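Local coordinates for protein tannase (Lactobacillus plantarum, PDB 3WA7) that catalyses the hydrolysis of galloyl ester bonds in tannins, using an alpha/beta-hydrolase fold, at residues H207-A212 / S355-L360; D213-W218 / F424-I429. All blocks are in the same frame, centred on the assembly; numbering follows the deposited sequence.

Helix 209-220 is common to both contacts: residues near its beginning meet helix 356-360 in contact 1, and the following residues meet helix 425-436 in contact 2. The centres lie about 13 Å apart, and the two contacts touch directly, for example where H207 CE1 approaches I426 CG2 at 3.4 Å. Along the chain the segments alternate, in the order 207-212, 213-218, 355-360, 424-429. Strands 199-203 and 410-414 are parallel neighbours in the main sheet, yet a long excursion of helices, loops and two short hairpins separates them in sequence. Contact 1 therefore fastens part of this excursion to its own beginning, whereas contact 2 ties that beginning to the helix following strand 410-414.

Contact 1: H207-A212 / S355-L360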
ATOM      1  N   HIS A 207       3.520  -5.026   2.371  1.00  6.14           N
ATOM      2  CA  HIS A 207       3.347  -5.223   3.807  1.00  4.69           C
ATOM      3  C   HIS A 207       3.759  -6.633   4.234  1.00  4.86           C
ATOM      4  O   HIS A 207       4.271  -7.405   3.425  1.00  4.43           O
ATOM      5  CB  HIS A 207       1.881  -4.999   4.174  1.00  4.14           C
ATOM      6  CG  HIS A 207       0.970  -6.089   3.697  1.00  6.80           C
ATOM      7  ND1 HIS A 207       0.690  -6.300   2.363  1.00  6.32           N
ATOM      8  CD2 HIS A 207       0.319  -7.060   4.377  1.00  5.69           C
ATOM      9  CE1 HIS A 207      -0.095  -7.357   2.244  1.00  7.12           C
ATOM     10  NE2 HIS A 207      -0.335  -7.837   3.451  1.00  6.70           N
ATOM     11  N   ASN A 208       3.514  -6.965   5.502  1.00  4.56           N
ATOM     12  CA  ASN A 208       3.876  -8.279   6.048  1.00  4.78           C
ATOM     13  C   ASN A 208       5.366  -8.476   5.763  1.00  5.96           C
ATOM     14  O   ASN A 208       5.822  -9.555   5.363  1.00  5.74           O
ATOM     15  CB  ASN A 208       3.028  -9.372   5.378  1.00  6.56           C
ATOM     16  CG  ASN A 208       3.082 -10.694   6.119  1.00  5.65           C
ATOM     17  OD1 ASN A 208       3.491 -10.754   7.277  1.00  5.83           O
ATOM     18  ND2 ASN A 208       2.652 -11.764   5.453  1.00  5.88           N
ATOM     19  N   LEU A 209       6.120  -7.404   5.996  1.00  5.59           N
ATOM     20  CA  LEU A 209       7.552  -7.366   5.730  1.00  5.29           C
ATOM     21  C   LEU A 209       8.406  -8.454   6.373  1.00  5.34           C
ATOM     22  O   LEU A 209       9.346  -8.947   5.746  1.00  7.36           O
ATOM     23  CB  LEU A 209       8.099  -5.982   6.110  1.00  6.28           C
ATOM     24  CG  LEU A 209       7.344  -4.803   5.482  1.00  6.05           C
ATOM     25  CD1 LEU A 209       7.942  -3.494   5.982  1.00  6.77           C
ATOM     26  CD2 LEU A 209       7.412  -4.879   3.953  1.00  5.46           C
ATOM     27  N   GLU A 210       8.081  -8.838   7.603  1.00  4.65           N
ATOM     28  CA  GLU A 210       8.860  -9.850   8.309  1.00  6.35           C
ATOM     29  C   GLU A 210       8.673 -11.258   7.742  1.00  5.37           C
ATOM     30  O   GLU A 210       9.345 -12.194   8.169  1.00  6.08           O
ATOM     31  CB  GLU A 210       8.519  -9.850   9.807  1.00  6.12           C
ATOM     32  CG  GLU A 210       7.128 -10.364  10.140  1.00  8.23           C
ATOM     33  CD  GLU A 210       6.082  -9.267  10.177  1.00  8.22           C
ATOM     34  OE1 GLU A 210       6.161  -8.332   9.355  1.00  7.83           O
ATOM     35  OE2 GLU A 210       5.171  -9.349  11.033  1.00  7.61           O
ATOM     36  N   HIS A 211       7.763 -11.407   6.783  1.00  5.40           N
ATOM     37  CA  HIS A 211       7.529 -12.712   6.168  1.00  5.48           C
ATOM     38  C   HIS A 211       7.647 -12.618   4.648  1.00  6.01           C
ATOM     39  O   HIS A 211       7.470 -13.615   3.944  1.00  7.36           O
ATOM     40  CB  HIS A 211       6.139 -13.239   6.532  1.00  5.41           C
ATOM     41  CG  HIS A 211       5.908 -13.358   8.007  1.00  5.41           C
ATOM     42  ND1 HIS A 211       4.893 -12.689   8.656  1.00  5.59           N
ATOM     43  CD2 HIS A 211       6.569 -14.056   8.960  1.00  7.12           C
ATOM     44  CE1 HIS A 211       4.941 -12.968   9.946  1.00  7.58           C
ATOM     45  NE2 HIS A 211       5.948 -13.795  10.157  1.00  8.93           N
ATOM     46  N   ALA A 212       7.954 -11.419   4.155  1.00  5.46           N
ATOM     47  CA  ALA A 212       8.083 -11.179   2.717  1.00  5.38           C
ATOM     48  C   ALA A 212       9.276 -11.879   2.078  1.00  4.31           C
ATOM     49  O   ALA A 212       9.229 -12.224   0.897  1.00  5.75           O
ATOM     50  CB  ALA A 212       8.158  -9.678   2.441  1.00  5.51           C
ATOM     51  N   SER A 355      18.493  -2.309   2.269  1.00  9.93           N
ATOM     52  CA  SER A 355      17.185  -2.167   1.627  1.00  8.76           C
ATOM     53  C   SER A 355      16.360  -1.029   2.213  1.00  7.69           C
ATOM     54  O   SER A 355      16.686  -0.493   3.271  1.00  7.99           O
ATOM     55  CB  SER A 355      16.380  -3.463   1.751  1.00  9.63           C
ATOM     56  OG  SER A 355      15.617  -3.455   2.946  1.00  8.40           O
ATOM     57  N   PRO A 356      15.279  -0.632   1.518  1.00  7.69           N
ATOM     58  CA  PRO A 356      14.432   0.452   2.024  1.00  7.05           C
ATOM     59  C   PRO A 356      13.801   0.026   3.346  1.00  6.39           C
ATOM     60  O   PRO A 356      13.661   0.826   4.272  1.00  6.45           O
ATOM     61  CB  PRO A 356      13.389   0.618   0.923  1.00  5.87           C
ATOM     62  CG  PRO A 356      14.153   0.254  -0.313  1.00  9.60           C
ATOM     63  CD  PRO A 356      14.914  -0.979   0.133  1.00  9.69           C
ATOM     64  N   GLU A 357      13.420  -1.246   3.430  1.00  5.76           N
ATOM     65  CA  GLU A 357      12.810  -1.762   4.645  1.00  4.41           C
ATOM     66  C   GLU A 357      13.798  -1.771   5.815  1.00  5.57           C
ATOM     67  O   GLU A 357      13.404  -1.553   6.960  1.00  5.74           O
ATOM     68  CB  GLU A 357      12.250  -3.170   4.410  1.00  5.26           C
ATOM     69  CG  GLU A 357      11.050  -3.234   3.458  1.00  7.66           C
ATOM     70  CD  GLU A 357      11.432  -3.070   1.997  1.00  8.24           C
ATOM     71  OE1 GLU A 357      12.564  -3.439   1.628  1.00  7.60           O
ATOM     72  OE2 GLU A 357      10.590  -2.591   1.208  1.00 11.19           O
ATOM     73  N   ASN A 358      15.076  -2.026   5.541  1.00  5.08           N
ATOM     74  CA  ASN A 358      16.078  -2.022   6.612  1.00  5.76           C
ATOM     75  C   ASN A 358      16.124  -0.620   7.232  1.00  6.26           C
ATOM     76  O   ASN A 358      16.179  -0.464   8.454  1.00  6.57           O
ATOM     77  CB  ASN A 358      17.470  -2.380   6.067  1.00  5.74           C
ATOM     78  CG  ASN A 358      17.624  -3.865   5.756  1.00  6.79           C
ATOM     79  OD1 ASN A 358      17.986  -4.242   4.642  1.00  6.61           O
ATOM     80  ND2 ASN A 358      17.358  -4.709   6.745  1.00  6.37           N
ATOM     81  N   ASN A 359      16.096   0.392   6.367  1.00  6.68           N
ATOM     82  CA  ASN A 359      16.139   1.797   6.772  1.00  7.80           C
ATOM     83  C   ASN A 359      14.848   2.179   7.500  1.00  7.12           C
ATOM     84  O   ASN A 359      14.870   2.967   8.443  1.00  6.93           O
ATOM     85  CB  ASN A 359      16.335   2.666   5.525  1.00  6.48           C
ATOM     86  CG  ASN A 359      16.610   4.125   5.843  1.00  8.21           C
ATOM     87  OD1 ASN A 359      16.339   4.997   5.018  1.00  7.38           O
ATOM     88  ND2 ASN A 359      17.170   4.397   7.022  1.00  8.09           N
ATOM     89  N   LEU A 360      13.724   1.624   7.053  1.00  6.30           N
ATOM     90  CA  LEU A 360      12.435   1.887   7.694  1.00  5.24           C
ATOM     91  C   LEU A 360      12.487   1.455   9.156  1.00  5.27           C
ATOM     92  O   LEU A 360      11.967   2.140  10.038  1.00  5.19           O
ATOM     93  CB  LEU A 360      11.312   1.106   6.993  1.00  4.41           C
ATOM     94  CG  LEU A 360       9.994   0.993   7.769  1.00  3.43           C
ATOM     95  CD1 LEU A 360       9.329   2.369   7.862  1.00  4.52           C
ATOM     96  CD2 LEU A 360       9.069  -0.010   7.073  1.00  3.88           C
TER
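L209, near the beginning of helix 209-220, meets both E357 and L360 of helix 356-360, a short helix opened by a capping box and belonging to the excursion between two parallel strands of the alpha/beta-hydrolase sheet. The apolar evidence is compact: L209 CD1 lies 3.8 Å from L360 CD2, while L209 CD1 and CD2 each lie 4.0 Å from the methylene E357 CG. L209 crosses each partner at about a right angle. Its outer torsion is extended (chi2 178°), which carries CD1 out to the facing helix. E357 offers only its aliphatic stem here; a bend at chi2 (75°) turns the carboxylate off that line, and OE2 bonds to a bound glycerol near the probable Ser-His-Asp triad, though E357 touches none of that triad.

Further out, H211 ND1 donates to N208 OD1 over 2.8 Å, nearly in the imidazole plane, closing a side-chain link across the turn that contains L209; N395 ND2 also bonds to that oxygen. On the other side the cap is reciprocal: N358 N donates to S355 OG at 3.0 Å, and S355 N reaches N358 OD1 at 3.1 Å, in the carbonyl plane on a lone pair.

Contact 2: D213-W218 / F424-I429; sequences DMAYEW and FAIPII
Three backbone groups grip Y216 OH, namely R420 O, K343 N and M342 N, while A215 just before it and W218 two residues on turn to A425 and I426 of helix 425-436. The phenol presumably donates to the carbonyl and accepts from the two N-H groups, which would hold it in place; the CA-CB bond of Y216 points away from helix 425-436.

The contact itself joins two helices of the alpha/beta-hydrolase fold. Their short axes approach to 10.5 Å, with N-to-C directions 119° apart, between perpendicular and antiparallel. The backbones come nearest at two alanines, A215 CA and A425 CA being 6.4 Å apart, and the small side chains point at each other, with A215 CB 4.4 Å from A425 CB.

Larger groups flank this pair. The CA-CB bond of I426 does not aim at helix 209-220, but a bent outer torsion (chi2 -61°) brings CD1 to 3.9 Å from A215 CB; I426 CG1 follows at 4.1 Å from the same methyl, which thus rests against an ethyl branch. From the next turn W218 extends its indole, CG anti to the backbone N (chi1 163°), and its six-membered ring meets A425 CB obliquely, CZ3 to CB 4.2 Å. W218 NE1 bonds to G288 O, holding the indole by its pyrrole side.

Just beyond these residues F424 N donates to Q219 OE1, a polar tie between the helix that carries W218 and the start of the opposite segment. The buried interface consists of methyl, ethyl and aromatic carbon, so its cohesion probably comes from dispersion and the exclusion of water, while the polar bonds at its margin may help to set the orientation.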
ATOM      1  N   ASP A 213      10.351 -12.077   2.837  1.00  4.41           N
ATOM      2  CA  ASP A 213      11.520 -12.754   2.286  1.00  5.15           C
ATOM      3  C   ASP A 213      11.192 -14.208   1.985  1.00  5.58           C
ATOM      4  O   ASP A 213      11.564 -14.727   0.929  1.00  6.37           O
ATOM      5  CB  ASP A 213      12.709 -12.678   3.249  1.00  6.27           C
ATOM      6  CG  ASP A 213      13.326 -11.293   3.296  1.00  9.44           C
ATOM      7  OD1 ASP A 213      13.470 -10.680   2.217  1.00  9.40           O
ATOM      8  OD2 ASP A 213      13.676 -10.829   4.401  1.00  8.81           O
HETATM    9  N   MSE A 214      10.505 -14.866   2.915  1.00  5.68           N
HETATM   10  CA  MSE A 214      10.119 -16.259   2.724  1.00  5.86           C
HETATM   11  C   MSE A 214       9.162 -16.396   1.543  1.00  5.09           C
HETATM   12  O   MSE A 214       9.269 -17.332   0.754  1.00  4.87           O
HETATM   13  CB  MSE A 214       9.444 -16.814   3.980  1.00  7.21           C
HETATM   14  CG  MSE A 214      10.387 -17.057   5.136  1.00  9.81           C
HETATM   15 SE   MSE A 214       9.442 -17.866   6.617  1.00 19.69          SE
HETATM   16  CE  MSE A 214       8.413 -16.349   7.157  1.00 13.68           C
ATOM     17  N   ALA A 215       8.220 -15.463   1.427  1.00  4.85           N
ATOM     18  CA  ALA A 215       7.258 -15.514   0.334  1.00  5.10           C
ATOM     19  C   ALA A 215       7.946 -15.305  -1.009  1.00  4.67           C
ATOM     20  O   ALA A 215       7.618 -15.966  -1.997  1.00  4.16           O
ATOM     21  CB  ALA A 215       6.170 -14.453   0.531  1.00  4.93           C
ATOM     22  N   TYR A 216       8.909 -14.391  -1.044  1.00  5.08           N
ATOM     23  CA  TYR A 216       9.607 -14.098  -2.287  1.00  5.10           C
ATOM     24  C   TYR A 216      10.369 -15.309  -2.806  1.00  4.28           C
ATOM     25  O   TYR A 216      10.366 -15.582  -4.007  1.00  3.85           O
ATOM     26  CB  TYR A 216      10.580 -12.930  -2.107  1.00  6.07           C
ATOM     27  CG  TYR A 216      10.798 -12.137  -3.380  1.00  5.38           C
ATOM     28  CD1 TYR A 216       9.817 -11.262  -3.851  1.00  5.79           C
ATOM     29  CD2 TYR A 216      11.963 -12.289  -4.134  1.00  7.10           C
ATOM     30  CE1 TYR A 216       9.985 -10.557  -5.045  1.00  6.32           C
ATOM     31  CE2 TYR A 216      12.143 -11.588  -5.334  1.00  5.03           C
ATOM     32  CZ  TYR A 216      11.152 -10.728  -5.780  1.00  6.29           C
ATOM     33  OH  TYR A 216      11.317 -10.040  -6.962  1.00  8.04           O
ATOM     34  N   GLU A 217      11.024 -16.031  -1.904  1.00  3.84           N
ATOM     35  CA  GLU A 217      11.786 -17.201  -2.307  1.00  3.53           C
ATOM     36  C   GLU A 217      10.902 -18.402  -2.619  1.00  4.83           C
ATOM     37  O   GLU A 217      11.268 -19.246  -3.434  1.00  6.31           O
ATOM     38  CB  GLU A 217      12.833 -17.538  -1.248  1.00  4.06           C
ATOM     39  CG  GLU A 217      13.859 -16.426  -1.083  1.00  5.92           C
ATOM     40  CD  GLU A 217      14.340 -15.882  -2.422  1.00  7.47           C
ATOM     41  OE1 GLU A 217      14.767 -16.684  -3.278  1.00  6.59           O
ATOM     42  OE2 GLU A 217      14.293 -14.652  -2.622  1.00  5.96           O
ATOM     43  N   TRP A 218       9.742 -18.494  -1.975  1.00  3.43           N
ATOM     44  CA  TRP A 218       8.833 -19.583  -2.296  1.00  5.12           C
ATOM     45  C   TRP A 218       8.477 -19.397  -3.771  1.00  5.92           C
ATOM     46  O   TRP A 218       8.393 -20.357  -4.537  1.00  5.76           O
ATOM     47  CB  TRP A 218       7.549 -19.503  -1.467  1.00  6.14           C
ATOM     48  CG  TRP A 218       6.443 -20.346  -2.045  1.00  6.81           C
ATOM     49  CD1 TRP A 218       6.310 -21.704  -1.956  1.00  6.98           C
ATOM     50  CD2 TRP A 218       5.371 -19.892  -2.881  1.00  6.60           C
ATOM     51  NE1 TRP A 218       5.224 -22.124  -2.691  1.00  8.11           N
ATOM     52  CE2 TRP A 218       4.631 -21.031  -3.269  1.00  6.59           C
ATOM     53  CE3 TRP A 218       4.967 -18.632  -3.344  1.00  8.38           C
ATOM     54  CZ2 TRP A 218       3.508 -20.950  -4.100  1.00  8.77           C
ATOM     55  CZ3 TRP A 218       3.847 -18.551  -4.175  1.00  9.72           C
ATOM     56  CH2 TRP A 218       3.133 -19.705  -4.542  1.00  9.02           C
ATOM     57  N   PHE A 424       3.255 -12.712  -5.068  1.00  4.91           N
ATOM     58  CA  PHE A 424       1.807 -12.660  -5.231  1.00  4.91           C
ATOM     59  C   PHE A 424       1.163 -13.207  -3.963  1.00  5.17           C
ATOM     60  O   PHE A 424       0.035 -12.858  -3.632  1.00  5.85           O
ATOM     61  CB  PHE A 424       1.377 -13.525  -6.418  1.00  4.62           C
ATOM     62  CG  PHE A 424       1.932 -13.065  -7.732  1.00  5.38           C
ATOM     63  CD1 PHE A 424       2.703 -13.921  -8.514  1.00  3.61           C
ATOM     64  CD2 PHE A 424       1.683 -11.774  -8.188  1.00  5.77           C
ATOM     65  CE1 PHE A 424       3.220 -13.493  -9.739  1.00  5.18           C
ATOM     66  CE2 PHE A 424       2.194 -11.336  -9.406  1.00  5.65           C
ATOM     67  CZ  PHE A 424       2.963 -12.197 -10.184  1.00  5.85           C
ATOM     68  N   ALA A 425       1.893 -14.072  -3.261  1.00  4.78           N
ATOM     69  CA  ALA A 425       1.390 -14.674  -2.029  1.00  4.62           C
ATOM     70  C   ALA A 425       1.041 -13.636  -0.971  1.00  5.23           C
ATOM     71  O   ALA A 425       0.111 -13.827  -0.191  1.00  6.18           O
ATOM     72  CB  ALA A 425       2.418 -15.650  -1.468  1.00  5.69           C
ATOM     73  N   ILE A 426       1.793 -12.538  -0.943  1.00  5.31           N
ATOM     74  CA  ILE A 426       1.565 -11.482   0.036  1.00  5.82           C
ATOM     75  C   ILE A 426       0.162 -10.860  -0.054  1.00  5.67           C
ATOM     76  O   ILE A 426      -0.574 -10.852   0.931  1.00  6.17           O
ATOM     77  CB  ILE A 426       2.668 -10.395  -0.079  1.00  5.90           C
ATOM     78  CG1 ILE A 426       4.009 -10.981   0.386  1.00  5.56           C
ATOM     79  CG2 ILE A 426       2.305  -9.169   0.744  1.00  6.45           C
ATOM     80  CD1 ILE A 426       4.023 -11.448   1.844  1.00  8.05           C
ATOM     81  N   PRO A 427      -0.228 -10.322  -1.225  1.00  5.94           N
ATOM     82  CA  PRO A 427      -1.578  -9.747  -1.275  1.00  5.02           C
ATOM     83  C   PRO A 427      -2.667 -10.825  -1.170  1.00  5.58           C
ATOM     84  O   PRO A 427      -3.762 -10.570  -0.669  1.00  4.58           O
ATOM     85  CB  PRO A 427      -1.598  -9.011  -2.616  1.00  5.44           C
ATOM     86  CG  PRO A 427      -0.618  -9.790  -3.450  1.00  3.76           C
ATOM     87  CD  PRO A 427       0.505 -10.059  -2.474  1.00  5.83           C
ATOM     88  N   ILE A 428      -2.363 -12.032  -1.635  1.00  4.26           N
ATOM     89  CA  ILE A 428      -3.341 -13.113  -1.561  1.00  4.45           C
ATOM     90  C   ILE A 428      -3.627 -13.482  -0.103  1.00  4.48           C
ATOM     91  O   ILE A 428      -4.776 -13.727   0.266  1.00  5.36           O
ATOM     92  CB  ILE A 428      -2.848 -14.359  -2.342  1.00  3.83           C
ATOM     93  CG1 ILE A 428      -2.840 -14.042  -3.844  1.00  4.77           C
ATOM     94  CG2 ILE A 428      -3.756 -15.551  -2.054  1.00  6.58           C
ATOM     95  CD1 ILE A 428      -2.168 -15.103  -4.702  1.00  6.03           C
ATOM     96  N   ILE A 429      -2.587 -13.512   0.724  1.00  6.09           N
ATOM     97  CA  ILE A 429      -2.757 -13.830   2.140  1.00  4.98           C
ATOM     98  C   ILE A 429      -3.661 -12.788   2.796  1.00  4.98           C
ATOM     99  O   ILE A 429      -4.556 -13.131   3.568  1.00  3.43           O
ATOM    100  CB  ILE A 429      -1.400 -13.862   2.879  1.00  5.44           C
ATOM    101  CG1 ILE A 429      -0.626 -15.126   2.487  1.00  5.08           C
ATOM    102  CG2 ILE A 429      -1.624 -13.821   4.390  1.00  5.97           C
ATOM    103  CD1 ILE A 429       0.809 -15.152   2.992  1.00  6.30           C
TER